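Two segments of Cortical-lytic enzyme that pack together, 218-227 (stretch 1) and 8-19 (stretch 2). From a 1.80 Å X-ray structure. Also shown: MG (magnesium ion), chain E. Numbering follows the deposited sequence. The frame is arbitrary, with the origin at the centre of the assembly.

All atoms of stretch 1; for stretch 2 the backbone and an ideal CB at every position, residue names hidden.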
# COMPACT_ATOMS: atom_id res chain seq x y z
N ASP A 218 -2.85 -21.43 -25.41
CA ASP A 218 -3.11 -20.06 -24.96
C ASP A 218 -1.84 -19.49 -24.33
O ASP A 218 -1.26 -20.11 -23.44
CB ASP A 218 -4.22 -20.01 -23.91
CG ASP A 218 -5.59 -20.44 -24.41
OD1 ASP A 218 -5.81 -20.54 -25.64
OD2 ASP A 218 -6.47 -20.64 -23.54
N LEU A 219 -1.42 -18.32 -24.78
CA LEU A 219 -0.23 -17.68 -24.23
C LEU A 219 -0.57 -16.27 -23.73
O LEU A 219 -1.44 -15.58 -24.27
CB LEU A 219 0.88 -17.59 -25.24
CG LEU A 219 1.41 -18.95 -25.75
CD1 LEU A 219 2.43 -18.72 -26.84
CD2 LEU A 219 1.97 -19.80 -24.59
N ASN A 220 0.17 -15.85 -22.71
CA ASN A 220 -0.19 -14.67 -21.93
C ASN A 220 1.03 -13.85 -21.57
O ASN A 220 2.08 -14.40 -21.19
CB ASN A 220 -0.88 -15.05 -20.62
CG ASN A 220 -2.09 -15.93 -20.83
OD1 ASN A 220 -3.15 -15.45 -21.19
ND2 ASN A 220 -1.94 -17.22 -20.53
N TRP A 221 0.88 -12.54 -21.64
CA TRP A 221 1.79 -11.61 -20.99
C TRP A 221 1.25 -11.24 -19.62
O TRP A 221 0.05 -11.04 -19.43
CB TRP A 221 1.98 -10.33 -21.81
CG TRP A 221 2.49 -10.55 -23.20
CD1 TRP A 221 1.83 -10.29 -24.36
CD2 TRP A 221 3.78 -11.08 -23.58
NE1 TRP A 221 2.61 -10.61 -25.43
CE2 TRP A 221 3.81 -11.11 -24.99
CE3 TRP A 221 4.90 -11.51 -22.86
CZ2 TRP A 221 4.92 -11.55 -25.70
CZ3 TRP A 221 6.01 -11.98 -23.57
CH2 TRP A 221 6.01 -11.98 -24.98
N GLY A 222 2.17 -11.14 -18.66
CA GLY A 222 1.83 -10.77 -17.31
C GLY A 222 2.55 -9.51 -16.85
O GLY A 222 3.21 -8.81 -17.62
N PRO A 223 2.43 -9.23 -15.55
CA PRO A 223 3.14 -8.10 -14.95
C PRO A 223 4.65 -8.21 -15.08
O PRO A 223 5.22 -9.26 -15.36
CB PRO A 223 2.72 -8.16 -13.47
CG PRO A 223 1.54 -9.06 -13.41
CD PRO A 223 1.69 -10.01 -14.55
N ASN A 224 5.32 -7.08 -14.85
CA ASN A 224 6.78 -7.04 -14.90
C ASN A 224 7.42 -7.95 -13.87
O ASN A 224 8.54 -8.42 -14.08
CB ASN A 224 7.24 -5.61 -14.68
CG ASN A 224 6.92 -4.72 -15.86
OD1 ASN A 224 6.31 -5.17 -16.84
ND2 ASN A 224 7.33 -3.48 -15.79
N SER A 225 6.74 -8.19 -12.76
CA SER A 225 7.22 -9.10 -11.73
C SER A 225 6.19 -10.18 -11.45
O SER A 225 5.00 -9.90 -11.31
CB SER A 225 7.51 -8.36 -10.44
OG SER A 225 7.92 -9.30 -9.46
N ILE A 226 6.68 -11.41 -11.31
CA ILE A 226 5.82 -12.52 -10.91
C ILE A 226 5.17 -12.23 -9.56
O ILE A 226 4.08 -12.73 -9.26
CB ILE A 226 6.64 -13.83 -10.88
CG1 ILE A 226 5.75 -15.01 -10.55
CG2 ILE A 226 7.77 -13.76 -9.87
CD1 ILE A 226 4.75 -15.35 -11.70
N ASP A 227 5.83 -11.42 -8.73
CA ASP A 227 5.29 -11.08 -7.42
C ASP A 227 3.92 -10.41 -7.54
O ASP A 227 3.07 -10.60 -6.66
CB ASP A 227 6.25 -10.15 -6.67
CG ASP A 227 7.64 -10.76 -6.44
OD1 ASP A 227 7.77 -11.98 -6.45
OD2 ASP A 227 8.60 -9.98 -6.24
N UNK A 8 0.64 -1.67 -23.94
CA UNK A 8 1.41 -2.74 -24.54
C UNK A 8 2.10 -3.57 -23.45
O UNK A 8 2.18 -3.16 -22.29
CB UNK A 8 2.44 -2.17 -25.52
N UNK A 9 2.59 -4.75 -23.84
CA UNK A 9 3.58 -5.44 -23.02
C UNK A 9 4.92 -4.73 -23.17
O UNK A 9 5.05 -3.78 -23.94
CB UNK A 9 3.69 -6.91 -23.41
N UNK A 10 5.91 -5.16 -22.40
CA UNK A 10 7.22 -4.51 -22.45
C UNK A 10 8.32 -5.54 -22.19
O UNK A 10 8.02 -6.71 -21.94
CB UNK A 10 7.30 -3.37 -21.43
N UNK A 11 9.60 -5.16 -22.23
CA UNK A 11 10.66 -6.17 -22.08
C UNK A 11 10.63 -6.91 -20.77
O UNK A 11 11.14 -8.04 -20.69
CB UNK A 11 12.03 -5.51 -22.23
N UNK A 12 10.09 -6.32 -19.72
CA UNK A 12 10.08 -6.99 -18.44
C UNK A 12 8.86 -7.89 -18.27
O UNK A 12 8.78 -8.58 -17.26
CB UNK A 12 10.13 -5.96 -17.31
N UNK A 13 7.92 -7.87 -19.21
CA UNK A 13 6.68 -8.60 -19.00
C UNK A 13 6.95 -10.08 -18.79
O UNK A 13 7.69 -10.71 -19.56
CB UNK A 13 5.73 -8.40 -20.18
N UNK A 14 6.30 -10.65 -17.78
CA UNK A 14 6.33 -12.10 -17.60
C UNK A 14 5.46 -12.78 -18.64
O UNK A 14 4.68 -12.15 -19.36
CB UNK A 14 5.87 -12.48 -16.19
N UNK A 15 5.58 -14.10 -18.71
CA UNK A 15 5.02 -14.87 -19.81
C UNK A 15 4.69 -16.27 -19.34
O UNK A 15 5.46 -16.89 -18.61
CB UNK A 15 5.99 -14.92 -21.00
N UNK A 16 3.56 -16.80 -19.82
CA UNK A 16 3.23 -18.16 -19.52
C UNK A 16 1.94 -18.59 -20.17
O UNK A 16 1.10 -17.77 -20.58
CB UNK A 16 3.15 -18.36 -18.00
N UNK A 17 1.74 -19.91 -20.23
CA UNK A 17 0.53 -20.46 -20.84
C UNK A 17 -0.60 -20.61 -19.85
O UNK A 17 -0.40 -20.61 -18.63
CB UNK A 17 0.83 -21.82 -21.48
N UNK A 18 -1.81 -20.77 -20.38
CA UNK A 18 -2.86 -21.39 -19.59
C UNK A 18 -3.29 -22.69 -20.28
O UNK A 18 -3.24 -22.81 -21.51
CB UNK A 18 -4.05 -20.44 -19.41
N UNK A 19 -3.65 -23.66 -19.44
CA UNK A 19 -3.82 -25.06 -19.83
C UNK A 19 -5.07 -25.63 -19.18
O UNK A 19 -5.57 -25.12 -18.17
CB UNK A 19 -2.59 -25.89 -19.44
MG MG E . 1.83 -9.88 -5.04

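Position 8 leads into the contact with its CB beyond reach of stretch 1, so almost any residue would serve. It is Asp 8, whose OD1 takes a weak hydrogen bond from the backbone N of position 9.

At 9 the CB points toward stretch 1, 3.8 Å from Trp 221 CG. A long aliphatic chain, an aromatic ring or a cation would suit. Lys 9 combines two of these: its CE lies 3.3 Å from the centroid of the six-membered ring of Trp 221, almost on the ring normal, and NZ, 4.0 Å from that centroid, adds a cation-pi interaction.

The CB of 10 points sideways, 5.0 Å from Asn 224 OD1, and the backbone O of 10 accepts from N of 13, closing a type I turn. Asn, Asp, Ser or Thr would suit the turn's start, but of these only Asn has both the reach and the donor for Asn 224 OD1. Asn 10 ND2 donates to Asn 224 OD1 (2.9 Å), and Asn 10 OD1 accepts from the backbone N of 12.

Position 11 points away, with phi near -60° at the second place of the turn: proline is well suited, and Pro 11 is found.

At 12 the CB faces stretch 1, 3.7 Å from Asn 224 CG. Many side chains could cover that amide; Leu 12 does so with its CB.

Position 13 closes the turn with its CB 3.6 Å from Gly 222 O. Something small, preferably with a hydroxyl, fits. Ser 13 OG accepts from Asn 10 N (2.9 Å) and donates to a water that also bonds Gly 222 O and Asn 224 OD1.

At 14 the backbone N donates to Pro 223 O (3.0 Å) and the O accepts from Gly 222 N (2.8 Å). The CB is 3.4 Å from Pro 223 O, so Ser or Thr could add a second donor. Thr 14 does, OG1 to Pro 223 O at 2.8 Å.

Position 15 begins the antiparallel strand, on the face of Leu 219 and Trp 221; a large apolar residue suits. Phe 15 meets both, CZ 3.8 Å from Leu 219 CD2 and CD1 3.8 Å from Trp 221 CZ3, over the indole face opposite Lys 9.

Position 16 pairs with Asn 220: its N donates to Asn 220 O (3.1 Å), and its O accepts from Asn 220 ND2 (3.1 Å). An ideal CB comes no nearer to stretch 1 than 5.2 Å, to Asn 220 O, so this contact alone would allow Ala or Ser; Gly 16 is found.

At 17 no amide hydrogen is needed across the pair, and the CB is 3.9 Å from Leu 219 CD2: Val, Ile or proline would suit. Pro 17 packs there.

The CB of 18 nears Asn 220 ND2 (4.0 Å), inviting an acceptor. With the Asp 218 carboxylate nearby, Asn, Ser or Thr is easier, a protonatable acid possible. Asp 18 OD1 accepts from Asn 220 ND2 (2.8 Å); its OD2 lies 2.6 Å from Asp 218 OD2, so one acid is probably protonated; which is open.

Position 19 points away, out of reach of stretch 1, which sets no demand there; Leu 19 is found.

Stretch 2 (8-19) DKNPLSTFGPDL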
# COMPACT_ATOMS: atom_id res chain seq x y z
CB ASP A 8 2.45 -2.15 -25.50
CG ASP A 8 2.96 -3.16 -26.51
OD1 ASP A 8 2.68 -4.37 -26.36
OD2 ASP A 8 3.61 -2.74 -27.48
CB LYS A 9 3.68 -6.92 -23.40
CG LYS A 9 4.05 -7.21 -24.86
CD LYS A 9 5.54 -7.31 -25.09
CE LYS A 9 6.19 -8.45 -24.30
NZ LYS A 9 7.64 -8.60 -24.57
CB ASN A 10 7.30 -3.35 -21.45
CG ASN A 10 7.33 -3.82 -20.01
OD1 ASN A 10 8.39 -4.19 -19.46
ND2 ASN A 10 6.18 -3.78 -19.37
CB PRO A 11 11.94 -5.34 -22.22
CG PRO A 11 11.56 -4.27 -23.15
CD PRO A 11 10.15 -3.88 -22.71
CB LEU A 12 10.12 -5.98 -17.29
CG LEU A 12 11.39 -5.14 -17.26
CD1 LEU A 12 11.28 -4.05 -16.19
CD2 LEU A 12 12.61 -6.03 -17.02
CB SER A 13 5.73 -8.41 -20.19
OG SER A 13 5.31 -7.06 -20.33
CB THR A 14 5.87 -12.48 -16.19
OG1 THR A 14 4.60 -11.89 -15.92
CG2 THR A 14 6.89 -12.01 -15.13
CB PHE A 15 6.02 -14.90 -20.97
CG PHE A 15 5.70 -15.92 -22.02
CD1 PHE A 15 4.89 -15.61 -23.10
CD2 PHE A 15 6.22 -17.18 -21.94
CE1 PHE A 15 4.59 -16.56 -24.07
CE2 PHE A 15 5.94 -18.14 -22.90
CZ PHE A 15 5.14 -17.82 -23.98
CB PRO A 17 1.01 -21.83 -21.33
CG PRO A 17 1.96 -22.25 -20.22
CD PRO A 17 2.70 -20.98 -19.86
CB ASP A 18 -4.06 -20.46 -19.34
CG ASP A 18 -4.67 -19.92 -20.62
OD1 ASP A 18 -4.18 -18.88 -21.11
OD2 ASP A 18 -5.65 -20.52 -21.10
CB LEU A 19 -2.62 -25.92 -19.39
CG LEU A 19 -1.20 -25.46 -19.74
CD1 LEU A 19 -0.17 -26.33 -18.99
CD2 LEU A 19 -0.98 -25.54 -21.23
O HOH W 1 4.00 -6.26 -18.08
O HOH W 2 -4.09 -23.52 -23.98
O HOH W 3 0.08 -9.68 -6.20
O HOH W 4 3.51 -10.14 -3.75
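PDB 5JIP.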